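Local coordinates for protein F01G10.3, confirmed by transcript evidence (Caenorhabditis elegans, PDB 3K6J) that probably works as an NAD-dependent 3-hydroxyacyl-CoA dehydrogenase, the oxidoreductase part of a multifunctional enzyme, and carries a bound zinc ion, at residues V57-G62 / I78-V83; F73-I78 / D109-K114; L82-E87 / L119-D124; N130-V135 / I155-C160; N151-C156 / S176-P181. All coordinates share one frame; numbering follows the deposited sequence.

Contact 1 of 5, residues V57-G62 / I78-V83; sequences VAIIGG and IETFLV
Ile59 and Leu82 sit side by side as a parallel pair in the middle of two adjacent strands, whose axes pass 4.6 Å apart at 19°. Five nearly straight backbone bonds join them. Val57 N gives to Glu79 O and Val57 O takes Phe81 N; Ile59 repeats the pattern with Phe81 O and Val83 N, and Gly61 N closes the series on Val83 O at 2.7 Å. Ile59 shows how the side chains follow. Its CB lies 3.9 Å from Leu82 CD1 and 4.0 Å from Phe81 O. Beyond CB it forks: CG2, anti to the backbone N, stays against Leu82 CD1, while CG1, beside that N, passes Thr80 CG2 at 4.2 Å. The tip, CD1, then leaves strand 79-83 and reaches the ring of Phe73 on helix 64-75. Leu82 CD1 in turn leans over to segment 57-62, 3.5 Å from Gly61 O. On the other face, Ala58 and Ile60 pair with Phe81 and Val83, and Val57 O approaches the edge of the Phe81 ring, 3.6 Å from CD2. Gly61 has a phi of 112°, a backbone shape in which any side chain would press on the carbonyl oxygen of Ile60. Strand 56-60, helix 64-75 and strand 79-83 form the beta-alpha-beta unit that opens the Rossmann fold, and Gly61 begins a sequence consistent with its dinucleotide-binding GxGxxG turn.

Contact 2 of 5, residues F73-I78 / D109-K114; sequences FGLAGI and DKRIEK
Leu75 and Lys114 bring the two backbones closest, with 5.9 Å between their CA atoms, where helix 64-75 runs out beside helix 109-116. Helix 64-75 stops in a Schellman motif: Gly77, at a positive phi of 82°, gives its N-H back to Gly74 O, and Ile78 N gives to Phe73 O. Lys114 lies along this helix end. Its CG is anti to the backbone N (chi1 -160°) and the chain runs extended as far as CE, which carries CD over the last turn to 3.2 Å from Leu75 O. A bend at the last torsion then brings NZ to 3.4 Å from Gly77 CA. No hydrogen bond links the segments, and Gly77 N beside NZ is a second donor. The ammonium group nevertheless sits where helix carbonyls gather, so its charge is probably favoured by the helix end. Glycine fits at Gly77 because a CB would strain against the preceding carbonyl; it would also lie very close to Lys114 NZ as placed here. Further up, Leu75 supplies the apolar half of the contact. Its CD1 presses on the aliphatic base of Arg111, 3.5 Å from CB and 3.8 Å from CG, the two side chains crossing at a slant. The contact is a surface one, in which a Schellman-capped helix of the Rossmann-type domain meets the short helix leading to edge strand 119-122.

Contact 3 of 5, residues L82-E87 / L119-D124; sequences LVVRNE and LKITSD
Glu87 holds Ser123 with one oxygen of its flat carboxylate. Ser123 OG donates to Glu87 OE1 at 2.7 Å, and OE1 receives it on its anti lone pair, the one turned away from OE2. The same OE1 takes a weak bond from Ser123 N at 3.2 Å, and a water donates to it as well and is also hydrogen-bonded to Thr122 OG1. Glu87 reaches this spot from the first turn of helix 87-103 because its chain is extended beyond CG. Ser123 OG stands between its own N and carbonyl carbon (chi1 55°), which turns it to the carboxylate. Thr122 OG1 is also occupied from just past its strand: Asp124 N donates to it at 3.1 Å, making an ST turn. Behind this polar end the strands are joined as a parallel pair. Leu82 N gives to Lys120 O, Leu82 O takes Thr122 N, and Val84 N gives to Thr122 O at 2.8 Å. Val84 CG2 meets Ile121 CG2 at 3.9 Å, and Leu119 CD1 packs on Leu82 CB at 3.8 Å. The chemistry thus changes along the strands: backbone bonds and apolar packing hold their body, whereas a carboxylate gathering several donors ties the exit of edge strand 119-122 to the start of helix 87-103.

Contact 4 of 5, residues N130-V135 / I155-C160; sequences NCDLIV and ICKSTC
Asp132 and Cys160 come within 4.8 Å at their CA atoms, where the entry to strand 133-136 meets a loop closed by a type I turn from Lys157 to Cys160. Lys157 spans the gap. Its CG lies between the backbone N and carbonyl carbon (chi1 60°), and the chain beyond is fully extended. NZ ends in a three-way grip: a salt bridge to Asp132 OD1 at 2.7 Å, on the syn side but 34° out of the carboxylate plane, and bonds to Asn130 O at 2.9 Å and Asn130 OD1 at 3.0 Å, both from above the carbonyl planes. Asp132 OD2 is taken by Asn55 N. The loop follows helix 142-153 in the beta-alpha-beta crossover of the Rossmann fold that runs from strand 133-136 to its neighbour 161-164. A methionine in place of Lys157 would probably leave Asp132 OD1 without its counter-charge and Asn130 freer to turn. Beneath this polar group, Ile134 CD1 touches Cys156 SG at 3.5 Å and its CG1 meets Cys160 SG at 3.6 Å. A water donates to both Asp132 O and Thr159 O.

Contact 5 of 5, residues N151-C156 / S176-P181; sequences NLENIC and SVLRDP
Leu178 meets Glu153 first, in the loop that leads from helix 171-175 into strand 184-188 of the Rossmann-type sheet; Glu153 lies near the C-terminal end of helix 142-153, so the contact ties that part of the helix to the loop before strand 184-188. Leu178 lays CD2 against the carboxylate, 3.4 Å from Glu153 OE1, and its other neighbours include Phe149 of the same helix. Arg179 comes next, and its main chain does the binding: Arg179 N donates to Glu153 OE1 at 2.9 Å, on the syn side and 23° out of the carboxylate plane. The side chain, extended from CG to NE, folds back over the glutamate. Its guanidinium is stacked on the carboxylate with the planes only 13° apart, and Glu153 CG lies over one face near the rim, 3.7 Å from NH1. No N-H of that group points at the acid: Arg179 NE and Glu153 OE1 are 4.2 Å apart, so they share attraction of charge without a salt bridge. The Asn154 side chain crosses that of Arg179 at about a right angle. With an alanine in place of Glu153, the backbone N-H of Arg179 would probably lose its acceptor and the guanidinium the surface it rests on. At Asp180 the other carboxylate oxygen is used, weakly: Asp180 N gives to Glu153 OE2 at 3.4 Å, while Asp180 CB lies 3.9 Å from that same oxygen.

Overall arrangement
Contact 1 is the buried core, and contacts 3 and 4 lie on opposite sides of it in one sheet: contact 3 shares strand 79-83 and reaches the edge strand, while contact 4 uses strand 133-136, the other neighbour of 56-60. Contacts 2 and 5 are surface contacts at helix ends, their centres about 31 Å apart. Chemistry follows place. In the core, backbone bonds and aliphatic side chains do the work; in contacts 3 and 4 polar groups are added at strand ends; at the surface, contact 2 relies on packing and contact 5 on a carboxylate. Phe73 links contact 2 to contact 1, and Leu152 joins contact 5 to contacts 1 and 4.

Contact 1 of 5, residues V57-G62 / I78-V83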
# COMPACT_ATOMS: atom_id res chain seq x y z
N VAL A 57 0.28 -23.09 -5.10
CA VAL A 57 -0.68 -22.06 -4.68
C VAL A 57 -1.85 -21.97 -5.67
O VAL A 57 -1.69 -22.33 -6.83
CB VAL A 57 0.01 -20.69 -4.52
CG1 VAL A 57 -1.01 -19.57 -4.33
CG2 VAL A 57 0.97 -20.73 -3.32
N ALA A 58 -3.00 -21.50 -5.20
CA ALA A 58 -4.11 -21.21 -6.07
C ALA A 58 -4.69 -19.87 -5.70
O ALA A 58 -4.78 -19.52 -4.54
CB ALA A 58 -5.22 -22.33 -6.03
N ILE A 59 -5.00 -19.10 -6.73
CA ILE A 59 -5.59 -17.79 -6.58
C ILE A 59 -6.94 -17.89 -7.30
O ILE A 59 -6.99 -18.19 -8.51
CB ILE A 59 -4.74 -16.69 -7.25
CG1 ILE A 59 -3.29 -16.63 -6.68
CG2 ILE A 59 -5.48 -15.35 -7.20
CD1 ILE A 59 -3.16 -16.10 -5.24
N ILE A 60 -8.03 -17.65 -6.57
CA ILE A 60 -9.34 -17.79 -7.17
C ILE A 60 -9.87 -16.43 -7.54
O ILE A 60 -9.98 -15.53 -6.67
CB ILE A 60 -10.31 -18.56 -6.24
CG1 ILE A 60 -9.66 -19.87 -5.78
CG2 ILE A 60 -11.64 -18.87 -6.95
CD1 ILE A 60 -10.42 -20.55 -4.63
N GLY A 61 -10.16 -16.25 -8.82
CA GLY A 61 -10.65 -14.97 -9.33
C GLY A 61 -9.64 -14.28 -10.23
O GLY A 61 -8.47 -14.10 -9.84
N GLY A 62 -10.07 -13.88 -11.43
CA GLY A 62 -9.19 -13.25 -12.42
C GLY A 62 -9.29 -11.74 -12.60
O GLY A 62 -8.94 -11.19 -13.66
N ILE A 78 6.88 -20.62 -8.00
CA ILE A 78 5.92 -21.47 -7.32
C ILE A 78 4.78 -21.78 -8.28
O ILE A 78 4.21 -20.86 -8.90
CB ILE A 78 5.40 -20.81 -5.99
CG1 ILE A 78 6.56 -20.68 -4.98
CG2 ILE A 78 4.24 -21.62 -5.38
CD1 ILE A 78 6.35 -19.61 -3.93
N GLU A 79 4.45 -23.07 -8.40
CA GLU A 79 3.34 -23.52 -9.22
C GLU A 79 2.07 -22.84 -8.74
O GLU A 79 1.66 -23.03 -7.58
CB GLU A 79 3.18 -25.04 -9.13
CG GLU A 79 2.23 -25.61 -10.18
CD GLU A 79 1.69 -26.99 -9.82
OE1 GLU A 79 1.24 -27.19 -8.65
OE2 GLU A 79 1.70 -27.87 -10.72
N THR A 80 1.48 -22.04 -9.62
CA THR A 80 0.33 -21.21 -9.28
C THR A 80 -0.84 -21.45 -10.23
O THR A 80 -0.73 -21.22 -11.44
CB THR A 80 0.72 -19.68 -9.30
OG1 THR A 80 1.87 -19.46 -8.47
CG2 THR A 80 -0.42 -18.78 -8.82
N PHE A 81 -1.97 -21.89 -9.69
CA PHE A 81 -3.18 -21.97 -10.46
C PHE A 81 -3.94 -20.67 -10.32
O PHE A 81 -4.13 -20.16 -9.23
CB PHE A 81 -4.05 -23.15 -10.01
CG PHE A 81 -3.36 -24.48 -10.13
CD1 PHE A 81 -3.44 -25.21 -11.32
CD2 PHE A 81 -2.59 -24.98 -9.07
CE1 PHE A 81 -2.78 -26.43 -11.44
CE2 PHE A 81 -1.95 -26.21 -9.17
CZ PHE A 81 -2.04 -26.93 -10.37
N LEU A 82 -4.37 -20.13 -11.45
CA LEU A 82 -5.23 -18.98 -11.42
C LEU A 82 -6.61 -19.46 -11.90
O LEU A 82 -6.81 -19.77 -13.07
CB LEU A 82 -4.63 -17.85 -12.27
CG LEU A 82 -5.40 -16.53 -12.37
CD1 LEU A 82 -5.72 -15.94 -11.00
CD2 LEU A 82 -4.59 -15.57 -13.25
N VAL A 83 -7.54 -19.56 -10.96
CA VAL A 83 -8.84 -20.19 -11.19
C VAL A 83 -9.87 -19.12 -11.48
O VAL A 83 -10.20 -18.30 -10.62
CB VAL A 83 -9.26 -21.04 -9.97
CG1 VAL A 83 -10.62 -21.73 -10.21
CG2 VAL A 83 -8.14 -22.04 -9.60

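Contact 2 of 5, residues F73-I78 / D109-K114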
# COMPACT_ATOMS: atom_id res chain seq x y z
N PHE A 73 3.36 -14.91 -7.14
CA PHE A 73 3.73 -16.29 -6.81
C PHE A 73 4.46 -16.99 -7.99
O PHE A 73 5.41 -17.73 -7.78
CB PHE A 73 2.51 -17.11 -6.36
CG PHE A 73 2.09 -16.83 -4.96
CD1 PHE A 73 2.75 -17.45 -3.89
CD2 PHE A 73 1.05 -15.94 -4.69
CE1 PHE A 73 2.38 -17.19 -2.58
CE2 PHE A 73 0.64 -15.68 -3.36
CZ PHE A 73 1.30 -16.31 -2.31
N GLY A 74 3.99 -16.75 -9.20
CA GLY A 74 4.59 -17.35 -10.37
C GLY A 74 6.02 -16.88 -10.60
O GLY A 74 6.88 -17.67 -10.98
N LEU A 75 6.27 -15.60 -10.34
CA LEU A 75 7.59 -14.99 -10.52
C LEU A 75 8.62 -15.65 -9.60
O LEU A 75 9.80 -15.70 -9.92
CB LEU A 75 7.51 -13.48 -10.25
CG LEU A 75 8.71 -12.55 -10.55
CD1 LEU A 75 9.17 -12.63 -12.02
CD2 LEU A 75 8.39 -11.09 -10.20
N ALA A 76 8.15 -16.15 -8.47
CA ALA A 76 9.03 -16.77 -7.49
C ALA A 76 9.34 -18.25 -7.82
O ALA A 76 10.05 -18.89 -7.08
CB ALA A 76 8.42 -16.66 -6.11
N GLY A 77 8.77 -18.78 -8.90
CA GLY A 77 8.93 -20.19 -9.25
C GLY A 77 7.99 -21.14 -8.52
O GLY A 77 8.26 -22.35 -8.41
N ILE A 78 6.88 -20.62 -8.00
CA ILE A 78 5.92 -21.47 -7.32
C ILE A 78 4.78 -21.78 -8.28
O ILE A 78 4.21 -20.86 -8.90
CB ILE A 78 5.40 -20.81 -5.99
CG1 ILE A 78 6.56 -20.68 -4.98
CG2 ILE A 78 4.24 -21.62 -5.38
CD1 ILE A 78 6.35 -19.61 -3.93
N ASP A 109 10.54 -9.32 -20.36
CA ASP A 109 10.26 -10.62 -21.01
C ASP A 109 10.85 -11.83 -20.30
O ASP A 109 10.22 -12.90 -20.28
CB ASP A 109 10.68 -10.64 -22.48
CG ASP A 109 9.84 -9.75 -23.34
OD1 ASP A 109 10.31 -9.42 -24.44
OD2 ASP A 109 8.70 -9.37 -22.95
N LYS A 110 12.03 -11.66 -19.71
CA LYS A 110 12.69 -12.77 -19.00
C LYS A 110 11.90 -13.19 -17.73
O LYS A 110 11.82 -14.39 -17.38
CB LYS A 110 14.14 -12.36 -18.66
CG LYS A 110 15.05 -13.43 -17.99
CD LYS A 110 15.56 -14.52 -18.96
CE LYS A 110 16.59 -15.43 -18.25
NZ LYS A 110 16.87 -16.74 -18.94
N ARG A 111 11.32 -12.21 -17.04
CA ARG A 111 10.53 -12.50 -15.82
C ARG A 111 9.14 -13.05 -16.21
O ARG A 111 8.59 -13.95 -15.55
CB ARG A 111 10.45 -11.26 -14.92
CG ARG A 111 11.78 -10.95 -14.17
CD ARG A 111 11.64 -9.82 -13.16
NE ARG A 111 11.61 -8.52 -13.83
CZ ARG A 111 11.48 -7.34 -13.23
NH1 ARG A 111 11.35 -7.30 -11.90
NH2 ARG A 111 11.47 -6.19 -13.95
N ILE A 112 8.60 -12.52 -17.29
CA ILE A 112 7.35 -13.04 -17.86
C ILE A 112 7.45 -14.50 -18.30
O ILE A 112 6.49 -15.27 -18.15
CB ILE A 112 6.84 -12.15 -18.98
CG1 ILE A 112 6.35 -10.81 -18.37
CG2 ILE A 112 5.78 -12.86 -19.80
CD1 ILE A 112 5.97 -9.75 -19.39
N GLU A 113 8.62 -14.88 -18.81
CA GLU A 113 8.93 -16.25 -19.16
C GLU A 113 8.82 -17.14 -17.92
O GLU A 113 8.20 -18.20 -17.96
CB GLU A 113 10.34 -16.34 -19.76
CG GLU A 113 10.67 -17.65 -20.47
CD GLU A 113 12.07 -17.65 -21.09
OE1 GLU A 113 12.84 -18.60 -20.87
OE2 GLU A 113 12.42 -16.68 -21.79
N LYS A 114 9.43 -16.69 -16.81
CA LYS A 114 9.39 -17.43 -15.54
C LYS A 114 7.95 -17.55 -14.98
O LYS A 114 7.55 -18.61 -14.52
CB LYS A 114 10.31 -16.79 -14.52
CG LYS A 114 10.72 -17.69 -13.38
CD LYS A 114 11.51 -16.87 -12.38
CE LYS A 114 12.35 -17.72 -11.45
NZ LYS A 114 11.60 -18.88 -10.92

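Contact 3 of 5, residues L82-E87 / L119-D124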
# COMPACT_ATOMS: atom_id res chain seq x y z
N LEU A 82 -4.37 -20.13 -11.45
CA LEU A 82 -5.23 -18.98 -11.42
C LEU A 82 -6.61 -19.46 -11.90
O LEU A 82 -6.81 -19.77 -13.07
CB LEU A 82 -4.63 -17.85 -12.27
CG LEU A 82 -5.40 -16.53 -12.37
CD1 LEU A 82 -5.72 -15.94 -11.00
CD2 LEU A 82 -4.59 -15.57 -13.25
N VAL A 83 -7.54 -19.56 -10.96
CA VAL A 83 -8.84 -20.19 -11.19
C VAL A 83 -9.87 -19.12 -11.48
O VAL A 83 -10.20 -18.30 -10.62
CB VAL A 83 -9.26 -21.04 -9.97
CG1 VAL A 83 -10.62 -21.73 -10.21
CG2 VAL A 83 -8.14 -22.04 -9.60
N VAL A 84 -10.36 -19.11 -12.72
CA VAL A 84 -11.18 -18.02 -13.22
C VAL A 84 -12.45 -18.54 -13.93
O VAL A 84 -12.51 -19.69 -14.31
CB VAL A 84 -10.36 -17.18 -14.22
CG1 VAL A 84 -9.08 -16.63 -13.55
CG2 VAL A 84 -9.99 -18.01 -15.47
N ARG A 85 -13.46 -17.69 -14.12
CA ARG A 85 -14.66 -18.08 -14.89
C ARG A 85 -14.37 -18.21 -16.39
O ARG A 85 -14.87 -19.13 -17.04
CB ARG A 85 -15.81 -17.10 -14.68
CG ARG A 85 -16.12 -16.77 -13.23
CD ARG A 85 -15.79 -15.33 -13.00
NE ARG A 85 -16.95 -14.48 -13.14
CZ ARG A 85 -16.92 -13.16 -12.96
NH1 ARG A 85 -15.79 -12.56 -12.66
NH2 ARG A 85 -18.04 -12.45 -13.09
N ASN A 86 -13.58 -17.30 -16.93
CA ASN A 86 -13.30 -17.32 -18.35
C ASN A 86 -11.79 -17.35 -18.63
O ASN A 86 -11.12 -16.32 -18.58
CB ASN A 86 -13.99 -16.11 -19.00
CG ASN A 86 -13.93 -16.15 -20.51
OD1 ASN A 86 -13.17 -16.92 -21.11
ND2 ASN A 86 -14.72 -15.29 -21.14
N GLU A 87 -11.29 -18.54 -18.91
CA GLU A 87 -9.87 -18.78 -19.11
C GLU A 87 -9.30 -17.96 -20.26
O GLU A 87 -8.14 -17.52 -20.23
CB GLU A 87 -9.60 -20.25 -19.39
CG GLU A 87 -10.37 -21.24 -18.50
CD GLU A 87 -10.03 -22.68 -18.80
OE1 GLU A 87 -10.66 -23.60 -18.22
OE2 GLU A 87 -9.12 -22.92 -19.62
N LEU A 119 2.68 -20.49 -14.12
CA LEU A 119 1.29 -20.09 -14.03
C LEU A 119 0.41 -20.95 -14.93
O LEU A 119 0.69 -21.11 -16.13
CB LEU A 119 1.15 -18.61 -14.40
CG LEU A 119 -0.25 -18.00 -14.47
CD1 LEU A 119 -0.96 -18.16 -13.13
CD2 LEU A 119 -0.17 -16.53 -14.87
N LYS A 120 -0.66 -21.49 -14.34
CA LYS A 120 -1.64 -22.31 -15.06
C LYS A 120 -3.02 -21.69 -14.92
O LYS A 120 -3.57 -21.62 -13.80
CB LYS A 120 -1.71 -23.74 -14.50
CG LYS A 120 -0.38 -24.41 -14.12
CD LYS A 120 0.30 -25.12 -15.28
CE LYS A 120 0.89 -26.48 -14.87
NZ LYS A 120 1.63 -26.51 -13.55
N ILE A 121 -3.58 -21.23 -16.02
CA ILE A 121 -4.90 -20.64 -15.99
C ILE A 121 -5.91 -21.78 -16.17
O ILE A 121 -5.66 -22.68 -16.95
CB ILE A 121 -5.07 -19.50 -17.01
CG1 ILE A 121 -4.06 -18.38 -16.70
CG2 ILE A 121 -6.51 -18.98 -16.99
CD1 ILE A 121 -4.08 -17.20 -17.66
N THR A 122 -6.99 -21.76 -15.39
CA THR A 122 -8.01 -22.81 -15.44
C THR A 122 -9.33 -22.39 -14.79
O THR A 122 -9.42 -21.39 -14.10
CB THR A 122 -7.52 -24.15 -14.83
OG1 THR A 122 -8.56 -25.13 -14.99
CG2 THR A 122 -7.19 -24.02 -13.33
N SER A 123 -10.38 -23.17 -15.05
CA SER A 123 -11.68 -22.94 -14.42
C SER A 123 -12.18 -24.21 -13.72
O SER A 123 -13.36 -24.30 -13.35
CB SER A 123 -12.68 -22.46 -15.45
OG SER A 123 -12.74 -23.37 -16.53
N ASP A 124 -11.25 -25.14 -13.49
CA ASP A 124 -11.51 -26.44 -12.88
C ASP A 124 -10.89 -26.57 -11.47
O ASP A 124 -9.68 -26.50 -11.31
CB ASP A 124 -10.94 -27.54 -13.79
CG ASP A 124 -11.04 -28.94 -13.19
OD1 ASP A 124 -10.30 -29.84 -13.65
OD2 ASP A 124 -11.85 -29.17 -12.27
O HOH W 1 -8.90 -26.08 -17.67

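Contact 4 of 5, residues N130-V135 / I155-C160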
# COMPACT_ATOMS: atom_id res chain seq x y z
N ASN A 130 -3.83 -30.80 -4.36
CA ASN A 130 -2.51 -30.77 -3.74
C ASN A 130 -1.97 -29.36 -3.38
O ASN A 130 -0.80 -29.23 -3.02
CB ASN A 130 -1.49 -31.57 -4.55
CG ASN A 130 -0.33 -32.10 -3.69
OD1 ASN A 130 -0.50 -32.42 -2.50
ND2 ASN A 130 0.85 -32.18 -4.29
N CYS A 131 -2.82 -28.34 -3.46
CA CYS A 131 -2.42 -26.94 -3.17
C CYS A 131 -2.21 -26.66 -1.69
O CYS A 131 -3.05 -27.05 -0.85
CB CYS A 131 -3.45 -25.95 -3.73
SG CYS A 131 -3.26 -25.59 -5.50
N ASP A 132 -1.14 -25.94 -1.36
CA ASP A 132 -0.79 -25.63 0.04
C ASP A 132 -1.42 -24.34 0.54
O ASP A 132 -1.66 -24.17 1.74
CB ASP A 132 0.72 -25.55 0.20
CG ASP A 132 1.42 -26.86 -0.16
OD1 ASP A 132 0.97 -27.90 0.35
OD2 ASP A 132 2.41 -26.84 -0.93
N LEU A 133 -1.68 -23.42 -0.39
CA LEU A 133 -2.26 -22.12 -0.06
C LEU A 133 -3.22 -21.70 -1.17
O LEU A 133 -2.87 -21.71 -2.35
CB LEU A 133 -1.17 -21.06 0.14
CG LEU A 133 -1.63 -19.59 0.34
CD1 LEU A 133 -2.46 -19.41 1.57
CD2 LEU A 133 -0.46 -18.60 0.34
N ILE A 134 -4.43 -21.34 -0.79
CA ILE A 134 -5.41 -20.87 -1.74
C ILE A 134 -5.92 -19.55 -1.26
O ILE A 134 -6.34 -19.45 -0.12
CB ILE A 134 -6.58 -21.89 -1.90
CG1 ILE A 134 -6.04 -23.28 -2.23
CG2 ILE A 134 -7.58 -21.40 -2.97
CD1 ILE A 134 -7.11 -24.32 -2.59
N VAL A 135 -5.84 -18.53 -2.11
CA VAL A 135 -6.33 -17.20 -1.79
C VAL A 135 -7.49 -16.86 -2.73
O VAL A 135 -7.35 -16.89 -3.96
CB VAL A 135 -5.25 -16.08 -1.91
CG1 VAL A 135 -5.69 -14.83 -1.15
CG2 VAL A 135 -3.87 -16.55 -1.44
N ILE A 155 -12.40 -30.74 -0.69
CA ILE A 155 -11.63 -31.13 -1.88
C ILE A 155 -10.11 -30.93 -1.73
O ILE A 155 -9.31 -31.53 -2.44
CB ILE A 155 -12.20 -30.52 -3.21
CG1 ILE A 155 -11.67 -31.27 -4.46
CG2 ILE A 155 -11.92 -29.01 -3.30
CD1 ILE A 155 -12.01 -32.80 -4.54
N CYS A 156 -9.72 -30.09 -0.77
CA CYS A 156 -8.30 -29.83 -0.49
C CYS A 156 -7.77 -30.60 0.70
O CYS A 156 -8.54 -30.97 1.60
CB CYS A 156 -8.08 -28.34 -0.24
SG CYS A 156 -8.48 -27.36 -1.70
N LYS A 157 -6.46 -30.83 0.72
CA LYS A 157 -5.80 -31.54 1.80
C LYS A 157 -5.92 -30.76 3.10
O LYS A 157 -6.04 -29.52 3.07
CB LYS A 157 -4.35 -31.84 1.44
CG LYS A 157 -3.47 -30.64 1.16
CD LYS A 157 -2.20 -31.10 0.48
CE LYS A 157 -1.14 -30.04 0.55
NZ LYS A 157 -0.05 -30.28 -0.44
N SER A 158 -5.92 -31.46 4.22
CA SER A 158 -6.27 -30.86 5.52
C SER A 158 -5.28 -29.80 5.99
O SER A 158 -5.60 -29.03 6.90
CB SER A 158 -6.40 -31.93 6.60
OG SER A 158 -5.17 -32.63 6.72
N THR A 159 -4.09 -29.76 5.38
CA THR A 159 -3.09 -28.76 5.75
C THR A 159 -3.23 -27.39 5.04
O THR A 159 -2.46 -26.47 5.31
CB THR A 159 -1.64 -29.30 5.62
OG1 THR A 159 -1.44 -29.91 4.34
CG2 THR A 159 -1.36 -30.33 6.70
N CYS A 160 -4.24 -27.27 4.17
CA CYS A 160 -4.36 -26.14 3.24
C CYS A 160 -4.80 -24.87 3.94
O CYS A 160 -5.81 -24.84 4.65
CB CYS A 160 -5.29 -26.47 2.07
SG CYS A 160 -5.25 -25.26 0.67
O HOH W 2 -0.46 -25.38 3.97
O HOH W 3 0.64 -27.98 2.90

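Contact 5 of 5, residues N151-C156 / S176-P181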
# COMPACT_ATOMS: atom_id res chain seq x y z
N ASN A 151 -16.88 -25.31 0.06
CA ASN A 151 -16.60 -26.17 -1.09
C ASN A 151 -15.16 -26.70 -1.11
O ASN A 151 -14.94 -27.90 -1.27
CB ASN A 151 -16.87 -25.34 -2.34
CG ASN A 151 -17.02 -26.16 -3.57
OD1 ASN A 151 -16.16 -26.97 -3.89
ND2 ASN A 151 -18.11 -25.93 -4.32
N LEU A 152 -14.19 -25.81 -0.96
CA LEU A 152 -12.76 -26.19 -1.02
C LEU A 152 -12.30 -27.13 0.11
O LEU A 152 -11.42 -27.97 -0.08
CB LEU A 152 -11.88 -24.93 -1.02
CG LEU A 152 -11.79 -24.08 -2.29
CD1 LEU A 152 -11.19 -22.74 -1.95
CD2 LEU A 152 -10.99 -24.79 -3.36
N GLU A 153 -12.89 -26.96 1.29
CA GLU A 153 -12.59 -27.81 2.43
C GLU A 153 -12.67 -29.28 2.03
O GLU A 153 -11.69 -30.04 2.15
CB GLU A 153 -13.52 -27.50 3.60
CG GLU A 153 -13.23 -28.30 4.86
CD GLU A 153 -13.50 -27.52 6.11
OE1 GLU A 153 -14.62 -26.96 6.24
OE2 GLU A 153 -12.58 -27.46 6.97
N ASN A 154 -13.82 -29.68 1.49
CA ASN A 154 -14.01 -31.08 1.08
C ASN A 154 -13.47 -31.42 -0.28
O ASN A 154 -14.02 -32.29 -0.97
CB ASN A 154 -15.48 -31.55 1.25
CG ASN A 154 -16.47 -30.40 1.31
OD1 ASN A 154 -16.94 -30.01 2.39
ND2 ASN A 154 -16.77 -29.82 0.15
N ILE A 155 -12.40 -30.74 -0.69
CA ILE A 155 -11.63 -31.13 -1.88
C ILE A 155 -10.11 -30.93 -1.73
O ILE A 155 -9.31 -31.53 -2.44
CB ILE A 155 -12.20 -30.52 -3.21
CG1 ILE A 155 -11.67 -31.27 -4.46
CG2 ILE A 155 -11.92 -29.01 -3.30
CD1 ILE A 155 -12.01 -32.80 -4.54
N CYS A 156 -9.72 -30.09 -0.77
CA CYS A 156 -8.30 -29.83 -0.49
C CYS A 156 -7.77 -30.60 0.70
O CYS A 156 -8.54 -30.97 1.60
CB CYS A 156 -8.08 -28.34 -0.24
SG CYS A 156 -8.48 -27.36 -1.70
N SER A 176 -16.94 -18.76 9.75
CA SER A 176 -18.10 -19.34 10.48
C SER A 176 -18.79 -20.52 9.78
O SER A 176 -19.76 -21.04 10.32
CB SER A 176 -19.12 -18.27 10.97
OG SER A 176 -20.06 -17.83 9.96
N VAL A 177 -18.24 -20.97 8.63
CA VAL A 177 -18.80 -22.07 7.81
C VAL A 177 -17.87 -23.21 7.50
O VAL A 177 -18.27 -24.21 6.89
CB VAL A 177 -19.44 -21.62 6.44
CG1 VAL A 177 -20.35 -20.42 6.61
CG2 VAL A 177 -18.37 -21.40 5.35
N LEU A 178 -16.61 -23.10 7.90
CA LEU A 178 -15.75 -24.26 7.76
C LEU A 178 -15.97 -25.14 8.99
O LEU A 178 -16.33 -24.64 10.05
CB LEU A 178 -14.28 -23.85 7.62
CG LEU A 178 -13.91 -23.00 6.40
CD1 LEU A 178 -12.81 -22.02 6.76
CD2 LEU A 178 -13.47 -23.90 5.27
N ARG A 179 -15.76 -26.44 8.84
CA ARG A 179 -15.76 -27.30 10.02
C ARG A 179 -14.59 -26.77 10.86
O ARG A 179 -14.78 -26.36 12.02
CB ARG A 179 -15.52 -28.77 9.68
CG ARG A 179 -16.51 -29.36 8.68
CD ARG A 179 -15.88 -30.55 8.02
NE ARG A 179 -16.41 -30.72 6.67
CZ ARG A 179 -15.73 -31.23 5.65
NH1 ARG A 179 -14.46 -31.63 5.80
NH2 ARG A 179 -16.31 -31.33 4.47
N ASP A 180 -13.40 -26.77 10.24
CA ASP A 180 -12.21 -26.13 10.80
C ASP A 180 -12.00 -24.65 10.38
O ASP A 180 -11.23 -24.36 9.47
CB ASP A 180 -10.97 -26.96 10.44
CG ASP A 180 -9.75 -26.52 11.22
OD1 ASP A 180 -9.84 -25.48 11.92
OD2 ASP A 180 -8.71 -27.19 11.13
N PRO A 181 -12.62 -23.71 11.09
CA PRO A 181 -12.42 -22.30 10.74
C PRO A 181 -11.05 -21.71 11.06
O PRO A 181 -10.82 -20.53 10.80
CB PRO A 181 -13.47 -21.58 11.58
CG PRO A 181 -13.78 -22.52 12.71
CD PRO A 181 -13.58 -23.89 12.20